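Local coordinates for protein putative aminooxidase (Propionibacterium acnes, PDB 2BA9) that isomerises polyunsaturated fatty acids, yielding conjugated linoleic acid, probably with its bound FAD taking part, at residues D129-Y134 with F408-H413; A178-K183 with M403-F408. One frame throughout, in Å; residues are numbered along the deposited sequence.

Interaction 1 (D129-Y134 with F408-H413); sequences DANGHY and FDEVCH. With NA (sodium ion), chain B; FAD (flavin-adenine dinucleotide), chain D.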
ATOM      1  N   ASP A 129       8.613  -2.840 -14.528  1.00 26.77           N
ATOM      2  CA  ASP A 129       8.694  -1.929 -13.388  1.00 26.39           C
ATOM      3  C   ASP A 129       7.988  -0.598 -13.571  1.00 26.40           C
ATOM      4  O   ASP A 129       7.975   0.211 -12.654  1.00 26.39           O
ATOM      5  CB  ASP A 129      10.146  -1.704 -12.963  1.00 26.62           C
ATOM      6  CG  ASP A 129      11.033  -1.193 -14.083  1.00 26.86           C
ATOM      7  OD1 ASP A 129      10.632  -1.242 -15.262  1.00 24.80           O
ATOM      8  OD2 ASP A 129      12.156  -0.760 -13.768  1.00 27.62           O
ATOM      9  N   ALA A 130       7.377  -0.380 -14.734  1.00 26.30           N
ATOM     10  CA  ALA A 130       6.587   0.827 -14.971  1.00 26.17           C
ATOM     11  C   ALA A 130       5.428   0.958 -13.938  1.00 25.99           C
ATOM     12  O   ALA A 130       4.807  -0.039 -13.510  1.00 25.30           O
ATOM     13  CB  ALA A 130       6.053   0.847 -16.409  1.00 26.17           C
ATOM     14  N   ASN A 131       5.174   2.192 -13.523  1.00 25.29           N
ATOM     15  CA  ASN A 131       4.077   2.485 -12.624  1.00 25.48           C
ATOM     16  C   ASN A 131       2.755   2.229 -13.355  1.00 25.88           C
ATOM     17  O   ASN A 131       2.633   2.493 -14.551  1.00 25.95           O
ATOM     18  CB  ASN A 131       4.190   3.933 -12.129  1.00 24.98           C
ATOM     19  CG  ASN A 131       3.023   4.359 -11.274  1.00 24.98           C
ATOM     20  OD1 ASN A 131       2.096   4.981 -11.773  1.00 24.44           O
ATOM     21  ND2 ASN A 131       3.057   4.021  -9.981  1.00 23.58           N
ATOM     22  N   GLY A 132       1.782   1.679 -12.642  1.00 26.74           N
ATOM     23  CA  GLY A 132       0.485   1.351 -13.238  1.00 27.01           C
ATOM     24  C   GLY A 132       0.575   0.127 -14.133  1.00 27.24           C
ATOM     25  O   GLY A 132       1.644  -0.483 -14.244  1.00 27.52           O
ATOM     26  N   HIS A 133      -0.548  -0.231 -14.751  1.00 26.84           N
ATOM     27  CA  HIS A 133      -0.657  -1.455 -15.552  1.00 26.67           C
ATOM     28  C   HIS A 133      -1.175  -1.204 -16.979  1.00 26.84           C
ATOM     29  O   HIS A 133      -1.421  -2.158 -17.733  1.00 26.92           O
ATOM     30  CB  HIS A 133      -1.563  -2.477 -14.829  1.00 26.43           C
ATOM     31  CG  HIS A 133      -1.134  -2.784 -13.422  1.00 25.94           C
ATOM     32  ND1 HIS A 133      -0.605  -4.002 -13.049  1.00 25.91           N
ATOM     33  CD2 HIS A 133      -1.168  -2.034 -12.297  1.00 25.46           C
ATOM     34  CE1 HIS A 133      -0.328  -3.988 -11.759  1.00 25.97           C
ATOM     35  NE2 HIS A 133      -0.652  -2.800 -11.279  1.00 26.10           N
ATOM     36  N   TYR A 134      -1.305   0.073 -17.349  1.00 26.90           N
ATOM     37  CA  TYR A 134      -1.833   0.494 -18.658  1.00 26.98           C
ATOM     38  C   TYR A 134      -0.877   0.122 -19.797  1.00 27.33           C
ATOM     39  O   TYR A 134      -1.305  -0.057 -20.947  1.00 27.63           O
ATOM     40  CB  TYR A 134      -2.179   2.010 -18.675  1.00 26.72           C
ATOM     41  CG  TYR A 134      -1.121   2.938 -18.098  1.00 26.29           C
ATOM     42  CD1 TYR A 134      -0.095   3.390 -18.888  1.00 26.22           C
ATOM     43  CD2 TYR A 134      -1.149   3.345 -16.756  1.00 26.60           C
ATOM     44  CE1 TYR A 134       0.879   4.218 -18.394  1.00 27.26           C
ATOM     45  CE2 TYR A 134      -0.164   4.187 -16.238  1.00 25.96           C
ATOM     46  CZ  TYR A 134       0.849   4.616 -17.074  1.00 26.03           C
ATOM     47  OH  TYR A 134       1.854   5.435 -16.644  1.00 25.45           O
ATOM     48  N   PHE A 408       2.648   4.073  -1.025  1.00 25.44           N
ATOM     49  CA  PHE A 408       2.339   5.504  -1.121  1.00 25.64           C
ATOM     50  C   PHE A 408       3.151   6.231  -2.200  1.00 25.76           C
ATOM     51  O   PHE A 408       2.711   7.255  -2.720  1.00 26.51           O
ATOM     52  CB  PHE A 408       2.334   6.226   0.245  1.00 26.14           C
ATOM     53  CG  PHE A 408       3.648   6.199   1.005  1.00 26.29           C
ATOM     54  CD1 PHE A 408       4.674   7.091   0.702  1.00 26.92           C
ATOM     55  CD2 PHE A 408       3.804   5.361   2.100  1.00 27.73           C
ATOM     56  CE1 PHE A 408       5.858   7.097   1.437  1.00 26.74           C
ATOM     57  CE2 PHE A 408       4.994   5.357   2.830  1.00 27.53           C
ATOM     58  CZ  PHE A 408       6.022   6.225   2.482  1.00 27.49           C
ATOM     59  N   ASP A 409       4.298   5.698  -2.593  1.00 25.40           N
ATOM     60  CA  ASP A 409       4.980   6.276  -3.745  1.00 25.84           C
ATOM     61  C   ASP A 409       4.267   5.892  -5.036  1.00 25.72           C
ATOM     62  O   ASP A 409       4.126   6.710  -5.938  1.00 25.80           O
ATOM     63  CB  ASP A 409       6.442   5.847  -3.816  1.00 25.59           C
ATOM     64  CG  ASP A 409       7.182   6.535  -4.944  1.00 25.64           C
ATOM     65  OD1 ASP A 409       7.463   7.760  -4.827  1.00 23.65           O
ATOM     66  OD2 ASP A 409       7.462   5.850  -5.951  1.00 27.29           O
ATOM     67  N   GLU A 410       3.796   4.652  -5.107  1.00 26.12           N
ATOM     68  CA  GLU A 410       3.181   4.146  -6.331  1.00 26.39           C
ATOM     69  C   GLU A 410       1.905   4.897  -6.642  1.00 26.23           C
ATOM     70  O   GLU A 410       1.686   5.286  -7.798  1.00 26.44           O
ATOM     71  CB  GLU A 410       2.920   2.639  -6.257  1.00 26.62           C
ATOM     72  CG  GLU A 410       4.188   1.775  -6.304  1.00 28.45           C
ATOM     73  CD  GLU A 410       4.940   1.841  -7.643  1.00 29.61           C
ATOM     74  OE1 GLU A 410       4.300   1.782  -8.710  1.00 30.53           O
ATOM     75  OE2 GLU A 410       6.192   1.930  -7.628  1.00 32.85           O
ATOM     76  N   VAL A 411       1.071   5.118  -5.624  1.00 25.46           N
ATOM     77  CA  VAL A 411      -0.185   5.834  -5.813  1.00 25.21           C
ATOM     78  C   VAL A 411       0.029   7.316  -6.150  1.00 25.26           C
ATOM     79  O   VAL A 411      -0.679   7.860  -6.993  1.00 25.41           O
ATOM     80  CB  VAL A 411      -1.162   5.694  -4.607  1.00 25.00           C
ATOM     81  CG1 VAL A 411      -1.394   4.203  -4.254  1.00 24.43           C
ATOM     82  CG2 VAL A 411      -0.688   6.483  -3.423  1.00 25.24           C
ATOM     83  N   CYS A 412       0.991   7.961  -5.494  1.00 25.13           N
ATOM     84  CA  CYS A 412       1.279   9.369  -5.752  1.00 25.14           C
ATOM     85  C   CYS A 412       1.843   9.532  -7.169  1.00 25.08           C
ATOM     86  O   CYS A 412       1.428  10.422  -7.904  1.00 24.36           O
ATOM     87  CB  CYS A 412       2.260   9.931  -4.722  1.00 25.14           C
ATOM     88  SG  CYS A 412       1.594  10.053  -3.035  1.00 26.69           S
ATOM     89  N   HIS A 413       2.783   8.658  -7.532  1.00 25.00           N
ATOM     90  CA  HIS A 413       3.359   8.598  -8.896  1.00 24.67           C
ATOM     91  C   HIS A 413       2.269   8.378  -9.966  1.00 24.76           C
ATOM     92  O   HIS A 413       2.260   9.026 -11.032  1.00 23.90           O
ATOM     93  CB  HIS A 413       4.423   7.490  -8.930  1.00 24.56           C
ATOM     94  CG  HIS A 413       5.245   7.444 -10.183  1.00 25.40           C
ATOM     95  ND1 HIS A 413       6.162   6.443 -10.423  1.00 25.59           N
ATOM     96  CD2 HIS A 413       5.268   8.242 -11.275  1.00 24.79           C
ATOM     97  CE1 HIS A 413       6.731   6.640 -11.597  1.00 23.80           C
ATOM     98  NE2 HIS A 413       6.208   7.727 -12.133  1.00 25.45           N
TER
HETATM   99 NA    NA B2001       7.974   1.085  -8.867  1.00 41.99          NA
HETATM  100  PA  FAD D 500      -5.507   5.358   1.461  1.00 19.59           P
HETATM  101  O1A FAD D 500      -4.170   5.597   2.099  1.00 19.96           O
HETATM  102  O2A FAD D 500      -6.309   4.182   1.979  1.00 19.83           O
HETATM  103  O5B FAD D 500      -6.417   6.657   1.683  1.00 20.92           O
HETATM  104  C5B FAD D 500      -7.702   6.656   1.107  1.00 23.05           C
HETATM  105  C4B FAD D 500      -8.498   7.841   1.612  1.00 23.62           C
HETATM  106  O4B FAD D 500      -9.767   7.837   0.989  1.00 24.57           O
HETATM  107  C3B FAD D 500      -8.697   7.792   3.129  1.00 23.93           C
HETATM  108  O3B FAD D 500      -8.276   9.006   3.708  1.00 23.63           O
HETATM  109  C2B FAD D 500     -10.176   7.531   3.285  1.00 24.35           C
HETATM  110  O2B FAD D 500     -10.704   8.025   4.516  1.00 24.46           O
HETATM  111  C1B FAD D 500     -10.732   8.120   1.977  1.00 24.38           C
HETATM  112  N9A FAD D 500     -12.047   7.532   1.667  1.00 23.97           N
HETATM  113  C8A FAD D 500     -12.368   6.194   1.570  1.00 24.64           C
HETATM  114  N7A FAD D 500     -13.698   6.082   1.294  1.00 23.58           N
HETATM  115  C5A FAD D 500     -14.227   7.334   1.213  1.00 24.46           C
HETATM  116  C6A FAD D 500     -15.528   7.820   0.973  1.00 23.92           C
HETATM  117  N6A FAD D 500     -16.452   6.993   0.384  1.00 23.78           N
HETATM  118  N1A FAD D 500     -15.731   9.195   0.928  1.00 24.67           N
HETATM  119  C2A FAD D 500     -14.696  10.085   1.176  1.00 25.15           C
HETATM  120  N3A FAD D 500     -13.420   9.593   1.417  1.00 24.60           N
HETATM  121  C4A FAD D 500     -13.191   8.251   1.456  1.00 24.25           C
HETATM  122  N1  FAD D 500       3.332   2.138   1.867  1.00 25.89           N
HETATM  123  C2  FAD D 500       4.652   2.301   1.498  1.00 28.77           C
HETATM  124  O2  FAD D 500       4.933   2.972   0.505  1.00 25.85           O
HETATM  125  N3  FAD D 500       5.650   1.686   2.229  1.00 29.83           N
HETATM  126  C4  FAD D 500       5.333   0.936   3.342  1.00 29.28           C
HETATM  127  O4  FAD D 500       6.255   0.413   3.987  1.00 30.85           O
HETATM  128  C4X FAD D 500       3.997   0.781   3.726  1.00 27.21           C
HETATM  129  N5  FAD D 500       3.640   0.017   4.824  1.00 24.38           N
HETATM  130  C5X FAD D 500       2.344  -0.007   5.303  1.00 24.27           C
HETATM  131  C6  FAD D 500       2.040  -0.668   6.491  1.00 23.47           C
HETATM  132  C7  FAD D 500       0.736  -0.651   6.982  1.00 23.93           C
HETATM  133  C7M FAD D 500       0.448  -1.360   8.275  1.00 23.84           C
HETATM  134  C8  FAD D 500      -0.262   0.016   6.276  1.00 23.67           C
HETATM  135  C8M FAD D 500      -1.680   0.061   6.759  1.00 22.83           C
HETATM  136  C9  FAD D 500       0.051   0.668   5.087  1.00 23.66           C
HETATM  137  C9A FAD D 500       1.351   0.658   4.580  1.00 24.16           C
HETATM  138  N10 FAD D 500       1.686   1.292   3.370  1.00 23.80           N
HETATM  139  C10 FAD D 500       3.002   1.410   2.984  1.00 25.30           C
HETATM  140  C1' FAD D 500       0.653   1.543   2.323  1.00 20.63           C
HETATM  141  C2' FAD D 500       0.289   3.019   2.222  1.00 19.91           C
HETATM  142  O2' FAD D 500       0.026   3.593   3.498  1.00 21.29           O
HETATM  143  C3' FAD D 500      -0.922   3.128   1.309  1.00 20.46           C
HETATM  144  O3' FAD D 500      -0.666   2.414   0.097  1.00 20.43           O
HETATM  145  C4' FAD D 500      -1.262   4.583   1.026  1.00 20.53           C
HETATM  146  O4' FAD D 500      -1.781   5.226   2.184  1.00 24.59           O
HETATM  147  C5' FAD D 500      -2.246   4.631  -0.134  1.00 21.46           C
HETATM  148  O5' FAD D 500      -2.815   5.906  -0.229  1.00 20.30           O
HETATM  149  P   FAD D 500      -4.249   6.099  -0.959  1.00 20.53           P
HETATM  150  O1P FAD D 500      -4.689   7.549  -0.885  1.00 20.58           O
HETATM  151  O2P FAD D 500      -4.116   5.614  -2.361  1.00 23.73           O
HETATM  152  O3P FAD D 500      -5.303   5.220  -0.127  1.00 21.28           O
HETATM  153  O   HOH W   1       6.264   1.126 -10.566  1.00 24.73           O
HETATM  154  O   HOH W   2       9.303  -0.062 -10.064  1.00 26.37           O
HETATM  155  O   HOH W   3       2.324   0.618  -9.774  1.00 22.66           O
HETATM  156  O   HOH W   4       9.183   0.370  -6.995  1.00 31.30           O
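Asn131 reaches from the loop 129-134 to the first turn of helix 408-423 and spends its whole amide nitrogen on one residue, Glu410. ND2 donates to the side-chain oxygen OE1 of Glu410 at 2.9 Å and also to the backbone O of the same residue, neither bond being straight (N-H...O angles of 141° and 148°). The carboxylate is met from above its plane, and the two side chains run antiparallel alongside one another, amide plane and carboxylate plane inclined to each other. With chi1 at 175°, Asn131 swings CG away from its own backbone N and carries the amide to the helix, while CB lies over one face of the His413 ring, 3.9 Å from the ring centroid, as a CH-pi contact.

Beyond this first shell, Glu410 is shared between the loop and a metal. Its chain bends at chi2, and the carboxylate is split: OE2 binds the sodium ion at 2.3 Å, whereas OE1 takes the Asn131 amide together with water 1 and water 3. Water 1 is itself a sodium ligand and donates to Asp129 O as well; water 2, also on the metal, donates to that same carbonyl. Water 3 links OE1 to Gly132 N. The loop therefore meets the ion through the ion's waters, and the protein oxygen that joins Glu410 on the metal is Lys183 O.

Further out, Asn407 OD1 accepts from Glu410 N at the start of the helix, and Phe408 N donates to FAD O2 at 3.0 Å. The whole is a hydrated sodium site beside a buried contact, built on the N-terminal turn of the flavin-binding helix 408-423, in a protein of the flavin-containing amine oxidoreductase family.

Interaction 2 (A178-K183 with M403-F408); sequences AAYVLK and MSFGNF. With NA (sodium ion), chain B; FAD (flavin-adenine dinucleotide), chain D.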
ATOM      1  N   ALA A 178       2.522 -11.698 -10.258  1.00 26.57           N
ATOM      2  CA  ALA A 178       3.902 -11.181 -10.330  1.00 26.73           C
ATOM      3  C   ALA A 178       3.993  -9.665 -10.566  1.00 26.25           C
ATOM      4  O   ALA A 178       4.859  -8.996  -9.992  1.00 26.90           O
ATOM      5  CB  ALA A 178       4.697 -11.927 -11.407  1.00 26.90           C
ATOM      6  N   ALA A 179       3.094  -9.140 -11.393  1.00 26.03           N
ATOM      7  CA  ALA A 179       3.077  -7.707 -11.765  1.00 25.92           C
ATOM      8  C   ALA A 179       2.991  -6.750 -10.570  1.00 25.82           C
ATOM      9  O   ALA A 179       3.576  -5.665 -10.578  1.00 26.30           O
ATOM     10  CB  ALA A 179       1.923  -7.436 -12.690  1.00 25.77           C
ATOM     11  N   TYR A 180       2.229  -7.127  -9.560  1.00 25.20           N
ATOM     12  CA  TYR A 180       2.158  -6.317  -8.351  1.00 25.47           C
ATOM     13  C   TYR A 180       3.495  -6.365  -7.616  1.00 25.08           C
ATOM     14  O   TYR A 180       4.033  -5.327  -7.238  1.00 26.02           O
ATOM     15  CB  TYR A 180       1.017  -6.793  -7.443  1.00 25.21           C
ATOM     16  CG  TYR A 180      -0.346  -6.640  -8.066  1.00 24.31           C
ATOM     17  CD1 TYR A 180      -0.879  -5.376  -8.321  1.00 23.83           C
ATOM     18  CD2 TYR A 180      -1.106  -7.754  -8.398  1.00 25.39           C
ATOM     19  CE1 TYR A 180      -2.132  -5.224  -8.895  1.00 24.06           C
ATOM     20  CE2 TYR A 180      -2.370  -7.618  -8.966  1.00 25.43           C
ATOM     21  CZ  TYR A 180      -2.881  -6.351  -9.222  1.00 25.80           C
ATOM     22  OH  TYR A 180      -4.146  -6.225  -9.792  1.00 25.36           O
ATOM     23  N   VAL A 181       4.045  -7.565  -7.458  1.00 24.76           N
ATOM     24  CA  VAL A 181       5.240  -7.758  -6.628  1.00 24.60           C
ATOM     25  C   VAL A 181       6.390  -6.926  -7.174  1.00 25.23           C
ATOM     26  O   VAL A 181       7.037  -6.189  -6.422  1.00 24.44           O
ATOM     27  CB  VAL A 181       5.680  -9.248  -6.565  1.00 24.96           C
ATOM     28  CG1 VAL A 181       6.994  -9.405  -5.725  1.00 24.65           C
ATOM     29  CG2 VAL A 181       4.517 -10.143  -6.027  1.00 22.38           C
ATOM     30  N   LEU A 182       6.599  -7.045  -8.490  1.00 25.11           N
ATOM     31  CA  LEU A 182       7.774  -6.508  -9.158  1.00 25.43           C
ATOM     32  C   LEU A 182       7.676  -5.008  -9.510  1.00 25.64           C
ATOM     33  O   LEU A 182       8.697  -4.370  -9.802  1.00 26.27           O
ATOM     34  CB  LEU A 182       8.112  -7.376 -10.374  1.00 25.17           C
ATOM     35  CG  LEU A 182       8.603  -8.781  -9.966  1.00 24.71           C
ATOM     36  CD1 LEU A 182       8.572  -9.774 -11.123  1.00 24.59           C
ATOM     37  CD2 LEU A 182      10.017  -8.687  -9.366  1.00 22.93           C
ATOM     38  N   LYS A 183       6.465  -4.453  -9.453  1.00 25.95           N
ATOM     39  CA  LYS A 183       6.253  -3.000  -9.543  1.00 25.88           C
ATOM     40  C   LYS A 183       6.581  -2.296  -8.223  1.00 26.01           C
ATOM     41  O   LYS A 183       7.057  -1.162  -8.233  1.00 26.91           O
ATOM     42  CB  LYS A 183       4.821  -2.666 -10.010  1.00 25.80           C
ATOM     43  CG  LYS A 183       4.624  -2.921 -11.505  1.00 25.18           C
ATOM     44  CD  LYS A 183       3.223  -2.590 -12.013  1.00 25.09           C
ATOM     45  CE  LYS A 183       3.051  -3.069 -13.442  1.00 24.49           C
ATOM     46  NZ  LYS A 183       4.059  -2.482 -14.400  1.00 22.97           N
ATOM     47  N   MET A 403      -5.222   0.832  -9.131  1.00 24.33           N
ATOM     48  CA  MET A 403      -4.676   1.122 -10.483  1.00 24.86           C
ATOM     49  C   MET A 403      -3.147   1.062 -10.592  1.00 24.94           C
ATOM     50  O   MET A 403      -2.583   1.144 -11.697  1.00 23.68           O
ATOM     51  CB  MET A 403      -5.129   2.507 -10.980  1.00 24.64           C
ATOM     52  CG  MET A 403      -6.635   2.699 -11.085  1.00 25.30           C
ATOM     53  SD  MET A 403      -7.540   1.357 -11.909  1.00 27.79           S
ATOM     54  CE  MET A 403      -6.750   1.361 -13.520  1.00 22.67           C
ATOM     55  N   SER A 404      -2.494   0.933  -9.443  1.00 25.17           N
ATOM     56  CA  SER A 404      -1.042   0.938  -9.355  1.00 25.65           C
ATOM     57  C   SER A 404      -0.610  -0.172  -8.396  1.00 25.64           C
ATOM     58  O   SER A 404      -0.502  -1.333  -8.787  1.00 26.13           O
ATOM     59  CB  SER A 404      -0.530   2.320  -8.901  1.00 25.44           C
ATOM     60  OG  SER A 404      -1.109   2.736  -7.659  1.00 26.49           O
ATOM     61  N   PHE A 405      -0.380   0.185  -7.140  1.00 25.41           N
ATOM     62  CA  PHE A 405      -0.016  -0.787  -6.125  1.00 25.49           C
ATOM     63  C   PHE A 405      -0.290  -0.163  -4.777  1.00 25.66           C
ATOM     64  O   PHE A 405      -0.325   1.065  -4.662  1.00 25.41           O
ATOM     65  CB  PHE A 405       1.459  -1.169  -6.257  1.00 25.59           C
ATOM     66  CG  PHE A 405       1.906  -2.156  -5.242  1.00 25.07           C
ATOM     67  CD1 PHE A 405       1.576  -3.498  -5.375  1.00 25.34           C
ATOM     68  CD2 PHE A 405       2.631  -1.746  -4.129  1.00 24.48           C
ATOM     69  CE1 PHE A 405       1.976  -4.422  -4.418  1.00 24.72           C
ATOM     70  CE2 PHE A 405       3.024  -2.661  -3.164  1.00 25.02           C
ATOM     71  CZ  PHE A 405       2.709  -4.001  -3.315  1.00 24.87           C
ATOM     72  N   GLY A 406      -0.493  -1.007  -3.769  1.00 25.75           N
ATOM     73  CA  GLY A 406      -0.755  -0.559  -2.415  1.00 25.94           C
ATOM     74  C   GLY A 406       0.448   0.008  -1.675  1.00 26.12           C
ATOM     75  O   GLY A 406       0.709  -0.405  -0.551  1.00 27.01           O
ATOM     76  N   ASN A 407       1.182   0.945  -2.284  1.00 26.22           N
ATOM     77  CA  ASN A 407       2.195   1.741  -1.548  1.00 26.13           C
ATOM     78  C   ASN A 407       2.107   3.219  -1.898  1.00 25.35           C
ATOM     79  O   ASN A 407       1.490   3.582  -2.904  1.00 24.18           O
ATOM     80  CB  ASN A 407       3.614   1.113  -1.598  1.00 26.55           C
ATOM     81  CG  ASN A 407       4.558   1.661  -2.708  1.00 27.29           C
ATOM     82  OD1 ASN A 407       4.488   2.806  -3.162  1.00 28.86           O
ATOM     83  ND2 ASN A 407       5.515   0.813  -3.079  1.00 27.76           N
ATOM     84  N   PHE A 408       2.648   4.073  -1.025  1.00 25.44           N
ATOM     85  CA  PHE A 408       2.339   5.504  -1.121  1.00 25.64           C
ATOM     86  C   PHE A 408       3.151   6.231  -2.200  1.00 25.76           C
ATOM     87  O   PHE A 408       2.711   7.255  -2.720  1.00 26.51           O
ATOM     88  CB  PHE A 408       2.334   6.226   0.245  1.00 26.14           C
ATOM     89  CG  PHE A 408       3.648   6.199   1.005  1.00 26.29           C
ATOM     90  CD1 PHE A 408       4.674   7.091   0.702  1.00 26.92           C
ATOM     91  CD2 PHE A 408       3.804   5.361   2.100  1.00 27.73           C
ATOM     92  CE1 PHE A 408       5.858   7.097   1.437  1.00 26.74           C
ATOM     93  CE2 PHE A 408       4.994   5.357   2.830  1.00 27.53           C
ATOM     94  CZ  PHE A 408       6.022   6.225   2.482  1.00 27.49           C
TER
HETATM   95 NA    NA B2001       7.974   1.085  -8.867  1.00 41.99          NA
HETATM   96  PA  FAD D 500      -5.507   5.358   1.461  1.00 19.59           P
HETATM   97  O1A FAD D 500      -4.170   5.597   2.099  1.00 19.96           O
HETATM   98  O2A FAD D 500      -6.309   4.182   1.979  1.00 19.83           O
HETATM   99  O5B FAD D 500      -6.417   6.657   1.683  1.00 20.92           O
HETATM  100  C5B FAD D 500      -7.702   6.656   1.107  1.00 23.05           C
HETATM  101  C4B FAD D 500      -8.498   7.841   1.612  1.00 23.62           C
HETATM  102  O4B FAD D 500      -9.767   7.837   0.989  1.00 24.57           O
HETATM  103  C3B FAD D 500      -8.697   7.792   3.129  1.00 23.93           C
HETATM  104  O3B FAD D 500      -8.276   9.006   3.708  1.00 23.63           O
HETATM  105  C2B FAD D 500     -10.176   7.531   3.285  1.00 24.35           C
HETATM  106  O2B FAD D 500     -10.704   8.025   4.516  1.00 24.46           O
HETATM  107  C1B FAD D 500     -10.732   8.120   1.977  1.00 24.38           C
HETATM  108  N9A FAD D 500     -12.047   7.532   1.667  1.00 23.97           N
HETATM  109  C8A FAD D 500     -12.368   6.194   1.570  1.00 24.64           C
HETATM  110  N7A FAD D 500     -13.698   6.082   1.294  1.00 23.58           N
HETATM  111  C5A FAD D 500     -14.227   7.334   1.213  1.00 24.46           C
HETATM  112  C6A FAD D 500     -15.528   7.820   0.973  1.00 23.92           C
HETATM  113  N6A FAD D 500     -16.452   6.993   0.384  1.00 23.78           N
HETATM  114  N1A FAD D 500     -15.731   9.195   0.928  1.00 24.67           N
HETATM  115  C2A FAD D 500     -14.696  10.085   1.176  1.00 25.15           C
HETATM  116  N3A FAD D 500     -13.420   9.593   1.417  1.00 24.60           N
HETATM  117  C4A FAD D 500     -13.191   8.251   1.456  1.00 24.25           C
HETATM  118  N1  FAD D 500       3.332   2.138   1.867  1.00 25.89           N
HETATM  119  C2  FAD D 500       4.652   2.301   1.498  1.00 28.77           C
HETATM  120  O2  FAD D 500       4.933   2.972   0.505  1.00 25.85           O
HETATM  121  N3  FAD D 500       5.650   1.686   2.229  1.00 29.83           N
HETATM  122  C4  FAD D 500       5.333   0.936   3.342  1.00 29.28           C
HETATM  123  O4  FAD D 500       6.255   0.413   3.987  1.00 30.85           O
HETATM  124  C4X FAD D 500       3.997   0.781   3.726  1.00 27.21           C
HETATM  125  N5  FAD D 500       3.640   0.017   4.824  1.00 24.38           N
HETATM  126  C5X FAD D 500       2.344  -0.007   5.303  1.00 24.27           C
HETATM  127  C6  FAD D 500       2.040  -0.668   6.491  1.00 23.47           C
HETATM  128  C7  FAD D 500       0.736  -0.651   6.982  1.00 23.93           C
HETATM  129  C7M FAD D 500       0.448  -1.360   8.275  1.00 23.84           C
HETATM  130  C8  FAD D 500      -0.262   0.016   6.276  1.00 23.67           C
HETATM  131  C8M FAD D 500      -1.680   0.061   6.759  1.00 22.83           C
HETATM  132  C9  FAD D 500       0.051   0.668   5.087  1.00 23.66           C
HETATM  133  C9A FAD D 500       1.351   0.658   4.580  1.00 24.16           C
HETATM  134  N10 FAD D 500       1.686   1.292   3.370  1.00 23.80           N
HETATM  135  C10 FAD D 500       3.002   1.410   2.984  1.00 25.30           C
HETATM  136  C1' FAD D 500       0.653   1.543   2.323  1.00 20.63           C
HETATM  137  C2' FAD D 500       0.289   3.019   2.222  1.00 19.91           C
HETATM  138  O2' FAD D 500       0.026   3.593   3.498  1.00 21.29           O
HETATM  139  C3' FAD D 500      -0.922   3.128   1.309  1.00 20.46           C
HETATM  140  O3' FAD D 500      -0.666   2.414   0.097  1.00 20.43           O
HETATM  141  C4' FAD D 500      -1.262   4.583   1.026  1.00 20.53           C
HETATM  142  O4' FAD D 500      -1.781   5.226   2.184  1.00 24.59           O
HETATM  143  C5' FAD D 500      -2.246   4.631  -0.134  1.00 21.46           C
HETATM  144  O5' FAD D 500      -2.815   5.906  -0.229  1.00 20.30           O
HETATM  145  P   FAD D 500      -4.249   6.099  -0.959  1.00 20.53           P
HETATM  146  O1P FAD D 500      -4.689   7.549  -0.885  1.00 20.58           O
HETATM  147  O2P FAD D 500      -4.116   5.614  -2.361  1.00 23.73           O
HETATM  148  O3P FAD D 500      -5.303   5.220  -0.127  1.00 21.28           O
HETATM  149  O   HOH W   4       9.183   0.370  -6.995  1.00 31.30           O
HETATM  150  O   HOH W   1       6.264   1.126 -10.566  1.00 24.73           O
HETATM  151  O   HOH W   2       9.303  -0.062 -10.064  1.00 26.37           O
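Tyr180 and Phe405 meet where helix 178-184 packs on the loop that runs from strand 396-398 to the flavin-contacting helix 408-423, within an amine-oxidoreductase-type FAD fold. Against Phe405 the tyrosine offers mainly its CB and backbone O; its ring meets Ser404. Phe405 points its side chain at the helix, CG trans to its backbone N (chi1 180°), and its CD1 and CE1 atoms settle against the helix backbone: CD1 lies 3.6 Å from Tyr180 O and 3.9 Å from Tyr180 CB. This is apolar packing with a carbonyl beside it, and the ring is turned obliquely to that oxygen.

The Tyr180 ring leaves its helix beside its own backbone N (chi1 -64°), running past Phe405 instead of stacking on it. Ser404 O lies beside the edge of the tyrosine ring, 4.1 Å from Tyr180 CD1. The tyrosine hydroxyl is hydrogen-bonded to Tyr384 OH and Val374 N, and further rings meet the pair, His133 at Tyr180, Tyr170 and Phe371 at Phe405.

On the helix, Lys183 divides its roles. Its backbone O binds the sodium ion at 2.5 Å, while its side chain, extended as far as CE and kinked at the end, carries NZ away from 403-408 to the carbonyl of Tyr128, among other partners. In the other segment, Gly406 is the centre of an inverse gamma turn, with a weak bond from Asn407 N to Phe405 O. The turn brings the chain to the cofactor, where Gly406 C approaches FAD O3' at 3.2 Å. Asn407 then takes the N-cap position of the helix, and its CB packs 3.1 Å from FAD O2.

In the fold
Both contacts are buried, their centres about 7 Å apart, and both border the same sodium ion and the same FAD; Phe408 belongs to both. Their chemistry differs with position. Interaction 1 is polar, an amide, a carboxylate and waters gathered where a loop meets a helix start, whereas interaction 2 is mainly aromatic and apolar packing of a helix on a loop. The ion ties them, taking a carboxylate oxygen from one and a backbone carbonyl from the other. Two probable hydrogen bonds stitch them further, Lys183 NZ to Ala130 O (2.7 Å) and His133 NE2 to Ser404 O (2.9 Å), so that 129-134 grips both segments of interaction 2.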